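Local coordinates for protein ALDH21) (PDB 5MZ5) that oxidises succinic semialdehyde to succinate with NADP(+) as cofactor, as a plant member of the aldehyde dehydrogenase family, at residues L347-P352 with T357-M362; S126-K131 with F313-Q318. All coordinates share one frame; numbering follows the deposited sequence.

Contact 1: L347-P352 with T357-M362; sequences LKMGNP and TYLGPM
L347 lays one methyl over the face of the Y358 ring: CD2 stands 3.6 Å above the plane over the ring centre, a CH-pi contact only 12° off the ring normal, while CD1 brushes the ring near CD1 and CE1. In Y358, CG anti to the backbone N (chi1 -170°) carries the ring across to L347 CD2. Both side chains also rest on I309 and F313 of helix 301-313, so the pair is wedged against that helix.

Next along, M349 and L359 run side by side in the same direction, with M349 SD 3.8 Å from L359 CD2; F395 and P398 of strand 395-402 receive them. M349 and L359 also pair through their backbones. K348 O accepts from both Y358 N, at 2.8 Å, and L359 N, at 2.9 Å, and G350 N returns a bond of 3.1 Å to L359 O. This is the bonding pattern of a parallel bridge, and it is a single one. The lysine chain itself leads away to a salt bridge with D356.

At the far end T357 OG1 donates to N351 O over 2.7 Å, approaching from 45° above the carbonyl plane, and its CG2 methyl sits against G350 O. Beyond it the P352 and P361 rings meet at about a right angle, their CD atoms 4.0 Å apart.

The result is a compact, irregular loop, folded back on itself by one parallel bridge, in the connection from helix 333-345 to helix 365-380 of the aldehyde dehydrogenase fold; Y358 places it beside the succinate-binding Y314, about 4 Å away between side chains.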
loop_
_atom_site.group_PDB
_atom_site.type_symbol
_atom_site.label_atom_id
_atom_site.label_comp_id
_atom_site.label_asym_id
_atom_site.label_seq_id
_atom_site.Cartn_x
_atom_site.Cartn_y
_atom_site.Cartn_z
ATOM N N LEU A 347 28.081 -4.802 -36.771
ATOM C CA LEU A 347 26.760 -5.414 -36.634
ATOM C C LEU A 347 26.386 -6.266 -37.835
ATOM O O LEU A 347 26.400 -5.775 -38.957
ATOM C CB LEU A 347 25.662 -4.383 -36.312
ATOM C CG LEU A 347 25.779 -3.599 -34.989
ATOM C CD1 LEU A 347 24.690 -2.530 -34.889
ATOM C CD2 LEU A 347 25.760 -4.528 -33.772
ATOM N N LYS A 348 26.096 -7.557 -37.602
ATOM C CA LYS A 348 25.744 -8.490 -38.672
ATOM C C LYS A 348 24.309 -8.292 -39.102
ATOM O O LYS A 348 23.386 -8.444 -38.305
ATOM C CB LYS A 348 25.981 -9.950 -38.273
ATOM C CG LYS A 348 27.428 -10.276 -38.053
ATOM C CD LYS A 348 27.613 -11.686 -37.610
ATOM C CE LYS A 348 29.080 -11.996 -37.590
ATOM N NZ LYS A 348 29.351 -13.381 -37.119
ATOM N N MET A 349 24.139 -7.946 -40.376
ATOM C CA MET A 349 22.860 -7.732 -41.026
ATOM C C MET A 349 22.651 -8.869 -42.024
ATOM O O MET A 349 23.538 -9.162 -42.831
ATOM C CB MET A 349 22.843 -6.370 -41.738
ATOM C CG MET A 349 21.475 -5.967 -42.231
ATOM S SD MET A 349 21.426 -4.376 -43.084
ATOM C CE MET A 349 22.153 -4.807 -44.642
ATOM N N GLY A 350 21.495 -9.513 -41.948
ATOM C CA GLY A 350 21.176 -10.602 -42.858
ATOM C C GLY A 350 19.986 -11.433 -42.458
ATOM O O GLY A 350 19.048 -10.936 -41.827
ATOM N N ASN A 351 20.032 -12.709 -42.855
ATOM C CA ASN A 351 19.024 -13.730 -42.596
ATOM C C ASN A 351 18.696 -13.801 -41.086
ATOM O O ASN A 351 19.558 -14.200 -40.301
ATOM C CB ASN A 351 19.511 -15.085 -43.130
ATOM C CG ASN A 351 18.532 -16.223 -42.987
ATOM O OD1 ASN A 351 17.466 -16.107 -42.379
ATOM N ND2 ASN A 351 18.886 -17.356 -43.568
ATOM N N PRO A 352 17.458 -13.412 -40.673
ATOM C CA PRO A 352 17.129 -13.410 -39.235
ATOM C C PRO A 352 17.132 -14.805 -38.597
ATOM O O PRO A 352 17.215 -14.905 -37.375
ATOM C CB PRO A 352 15.763 -12.715 -39.189
ATOM C CG PRO A 352 15.165 -12.999 -40.526
ATOM C CD PRO A 352 16.323 -12.906 -41.471
ATOM N N THR A 357 23.015 -13.305 -36.612
ATOM C CA THR A 357 22.407 -12.098 -37.185
ATOM C C THR A 357 21.962 -11.175 -36.051
ATOM O O THR A 357 21.249 -11.604 -35.127
ATOM C CB THR A 357 21.240 -12.417 -38.136
ATOM O OG1 THR A 357 21.765 -13.084 -39.276
ATOM C CG2 THR A 357 20.515 -11.148 -38.638
ATOM N N TYR A 358 22.416 -9.912 -36.124
ATOM C CA TYR A 358 22.048 -8.885 -35.163
ATOM C C TYR A 358 20.876 -8.086 -35.712
ATOM O O TYR A 358 19.969 -7.755 -34.967
ATOM C CB TYR A 358 23.233 -7.951 -34.886
ATOM C CG TYR A 358 22.980 -7.027 -33.717
ATOM C CD1 TYR A 358 22.341 -5.801 -33.897
ATOM C CD2 TYR A 358 23.312 -7.408 -32.412
ATOM C CE1 TYR A 358 22.043 -4.974 -32.817
ATOM C CE2 TYR A 358 23.039 -6.575 -31.325
ATOM C CZ TYR A 358 22.410 -5.355 -31.534
ATOM O OH TYR A 358 22.128 -4.530 -30.469
ATOM N N LEU A 359 20.912 -7.760 -37.017
ATOM C CA LEU A 359 19.929 -6.925 -37.685
ATOM C C LEU A 359 19.236 -7.661 -38.831
ATOM O O LEU A 359 19.875 -8.028 -39.810
ATOM C CB LEU A 359 20.624 -5.610 -38.158
ATOM C CG LEU A 359 19.823 -4.620 -39.034
ATOM C CD1 LEU A 359 18.615 -4.063 -38.306
ATOM C CD2 LEU A 359 20.680 -3.460 -39.461
ATOM N N GLY A 360 17.931 -7.859 -38.684
ATOM C CA GLY A 360 17.100 -8.477 -39.709
ATOM C C GLY A 360 16.517 -7.440 -40.667
ATOM O O GLY A 360 16.881 -6.255 -40.611
ATOM N N PRO A 361 15.596 -7.830 -41.574
ATOM C CA PRO A 361 15.031 -6.820 -42.492
ATOM C C PRO A 361 13.956 -5.974 -41.815
ATOM O O PRO A 361 13.512 -6.305 -40.712
ATOM C CB PRO A 361 14.449 -7.662 -43.618
ATOM C CG PRO A 361 14.073 -8.967 -42.957
ATOM C CD PRO A 361 15.031 -9.177 -41.824
ATOM N N MET A 362 13.514 -4.897 -42.477
ATOM C CA MET A 362 12.406 -4.098 -41.962
ATOM C C MET A 362 11.114 -4.887 -42.285
ATOM O O MET A 362 11.167 -5.847 -43.071
ATOM C CB MET A 362 12.410 -2.660 -42.540
ATOM C CG MET A 362 13.638 -1.827 -42.135
ATOM S SD MET A 362 13.765 -1.389 -40.364
ATOM C CE MET A 362 14.884 -2.714 -39.752
#

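Contact 2: S126-K131 with F313-Q318; sequences SGKPIK and FYQGGQ
Next to the active site, the turn between helices 115-126 and 130-151 meets the loop that leads to C320, a residue of both the succinate and NADP(+) sites, and here K128 hydrogen-bonds Q315. K128 NZ gives a bond of 2.8 Å to Q315 OE1, coming from above the amide at 45° out of the carbonyl plane, with a C=O...N angle of 111°. The lysine is bent round its acceptor: with chi3 at 61° the chain folds back, and Q315 OE1 also lies 3.1 Å from K128 CD. The two side chains cross at a slant, the bent lysine passing Q315 OE1 with CD as well as NZ.

K128 NZ has further partners, a salt bridge to E136 and a hydrogen bond to N189 O, besides a cation-pi contact with F190. The lysine thereby links Q315 to the backbone of N189, a succinate-site residue.

S126 OG accepts from K128 N in an ST turn, while G127, with positive phi, ends helix 115-126 and P129 occupies the N-cap position before helix 130-151. Across the contact, Q315, G316 and G317 all have positive phi, and the loop winds through them with bonds from G317 N to Y314 O and from Q318 N to Q315 O. Q315 CB lies over one face of the ring of Y314, which binds succinate and whose OH bonds S319 OG.

A second, indirect link runs through a water, which donates to S126 O at 2.7 Å and accepts from Q318 NE2 at 2.9 Å, while the other amide atom, Q318 OE1, is bonded to I363 N.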
loop_
_atom_site.group_PDB
_atom_site.type_symbol
_atom_site.label_atom_id
_atom_site.label_comp_id
_atom_site.label_asym_id
_atom_site.label_seq_id
_atom_site.Cartn_x
_atom_site.Cartn_y
_atom_site.Cartn_z
ATOM N N SER A 126 7.776 -11.823 -38.243
ATOM C CA SER A 126 8.165 -10.457 -37.895
ATOM C C SER A 126 9.472 -10.006 -38.539
ATOM O O SER A 126 9.713 -8.802 -38.649
ATOM C CB SER A 126 8.214 -10.276 -36.378
ATOM O OG SER A 126 9.386 -10.849 -35.824
ATOM N N GLY A 127 10.305 -10.966 -38.939
ATOM C CA GLY A 127 11.610 -10.669 -39.510
ATOM C C GLY A 127 12.666 -10.359 -38.460
ATOM O O GLY A 127 13.788 -9.988 -38.807
ATOM N N LYS A 128 12.332 -10.479 -37.160
ATOM C CA LYS A 128 13.310 -10.197 -36.105
ATOM C C LYS A 128 14.305 -11.351 -35.962
ATOM O O LYS A 128 13.913 -12.507 -36.112
ATOM C CB LYS A 128 12.652 -9.797 -34.764
ATOM C CG LYS A 128 12.049 -10.946 -33.927
ATOM C CD LYS A 128 11.427 -10.463 -32.625
ATOM C CE LYS A 128 10.287 -9.482 -32.843
ATOM N NZ LYS A 128 10.221 -8.474 -31.748
ATOM N N PRO A 129 15.603 -11.067 -35.719
ATOM C CA PRO A 129 16.577 -12.163 -35.570
ATOM C C PRO A 129 16.156 -13.196 -34.517
ATOM O O PRO A 129 15.532 -12.822 -33.528
ATOM C CB PRO A 129 17.860 -11.426 -35.193
ATOM C CG PRO A 129 17.690 -10.075 -35.806
ATOM C CD PRO A 129 16.256 -9.752 -35.560
ATOM N N ILE A 130 16.468 -14.488 -34.743
ATOM C CA ILE A 130 16.096 -15.609 -33.865
ATOM C C ILE A 130 16.518 -15.391 -32.395
ATOM O O ILE A 130 15.761 -15.765 -31.499
ATOM C CB ILE A 130 16.552 -16.996 -34.423
ATOM C CG1 ILE A 130 15.905 -18.182 -33.645
ATOM C CG2 ILE A 130 18.090 -17.133 -34.511
ATOM C CD1 ILE A 130 14.352 -18.300 -33.709
ATOM N N LYS A 131 17.680 -14.753 -32.149
ATOM C CA LYS A 131 18.137 -14.455 -30.785
ATOM C C LYS A 131 17.144 -13.491 -30.117
ATOM O O LYS A 131 16.793 -13.708 -28.959
ATOM C CB LYS A 131 19.568 -13.864 -30.807
ATOM C CG LYS A 131 20.665 -14.700 -30.123
ATOM C CD LYS A 131 20.853 -16.122 -30.658
ATOM C CE LYS A 131 22.284 -16.599 -30.525
ATOM N NZ LYS A 131 22.387 -18.068 -30.321
ATOM N N PHE A 313 19.976 -0.001 -32.058
ATOM C CA PHE A 313 19.816 -0.978 -33.139
ATOM C C PHE A 313 19.164 -2.331 -32.800
ATOM O O PHE A 313 19.005 -3.142 -33.724
ATOM C CB PHE A 313 21.187 -1.232 -33.793
ATOM C CG PHE A 313 21.850 0.048 -34.246
ATOM C CD1 PHE A 313 21.438 0.691 -35.411
ATOM C CD2 PHE A 313 22.825 0.658 -33.462
ATOM C CE1 PHE A 313 22.004 1.903 -35.796
ATOM C CE2 PHE A 313 23.376 1.883 -33.838
ATOM C CZ PHE A 313 22.993 2.478 -35.022
ATOM N N TYR A 314 18.769 -2.586 -31.535
ATOM C CA TYR A 314 18.066 -3.838 -31.192
ATOM C C TYR A 314 16.678 -3.768 -31.861
ATOM O O TYR A 314 16.131 -2.661 -32.011
ATOM C CB TYR A 314 17.953 -4.028 -29.660
ATOM C CG TYR A 314 16.628 -3.590 -29.051
ATOM C CD1 TYR A 314 16.242 -2.246 -29.045
ATOM C CD2 TYR A 314 15.762 -4.519 -28.482
ATOM C CE1 TYR A 314 14.996 -1.853 -28.556
ATOM C CE2 TYR A 314 14.532 -4.130 -27.951
ATOM C CZ TYR A 314 14.154 -2.795 -27.985
ATOM O OH TYR A 314 12.945 -2.419 -27.445
ATOM N N GLN A 315 16.141 -4.927 -32.314
ATOM C CA GLN A 315 14.866 -5.033 -33.052
ATOM C C GLN A 315 14.918 -4.209 -34.363
ATOM O O GLN A 315 13.888 -3.938 -34.979
ATOM C CB GLN A 315 13.647 -4.642 -32.164
ATOM C CG GLN A 315 12.655 -5.784 -31.900
ATOM C CD GLN A 315 13.177 -6.904 -31.006
ATOM O OE1 GLN A 315 12.936 -8.084 -31.253
ATOM N NE2 GLN A 315 13.867 -6.576 -29.924
ATOM N N GLY A 316 16.131 -3.820 -34.758
ATOM C CA GLY A 316 16.401 -2.995 -35.930
ATOM C C GLY A 316 15.800 -1.610 -35.844
ATOM O O GLY A 316 15.401 -1.058 -36.866
ATOM N N GLY A 317 15.702 -1.072 -34.622
ATOM C CA GLY A 317 15.074 0.213 -34.360
ATOM C C GLY A 317 13.559 0.207 -34.485
ATOM O O GLY A 317 12.932 1.261 -34.340
ATOM N N GLN A 318 12.945 -0.981 -34.751
ATOM C CA GLN A 318 11.482 -1.156 -34.875
ATOM C C GLN A 318 10.888 -1.415 -33.480
ATOM O O GLN A 318 10.343 -2.486 -33.175
ATOM C CB GLN A 318 11.128 -2.267 -35.882
ATOM C CG GLN A 318 11.569 -1.952 -37.324
ATOM C CD GLN A 318 11.085 -2.979 -38.329
ATOM O OE1 GLN A 318 10.395 -2.663 -39.319
ATOM N NE2 GLN A 318 11.453 -4.230 -38.113
HETATM O O HOH W 1 10.989 -6.696 -39.658
#

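Overall arrangement
From the N terminus the chain first passes 126-131, where helix 115-126 gives way to helix 130-151, and returns to it only after 181 residues, when 313-318 completes contact 2. Contact 1 begins only after that long loop is complete, and closes a short loop with just four residues between its segments. The two are therefore in series, neither nested nor crossed, yet their centres are only 7 Å apart. Both segments of contact 1 touch 126-131: P352 O and I130 N form a probable hydrogen bond, and P361 leans on G127. M362 reaches 313-318 at G316. Together they join the turn before helix 130-151, the loop after helix 301-313 and the connection to helix 365-380.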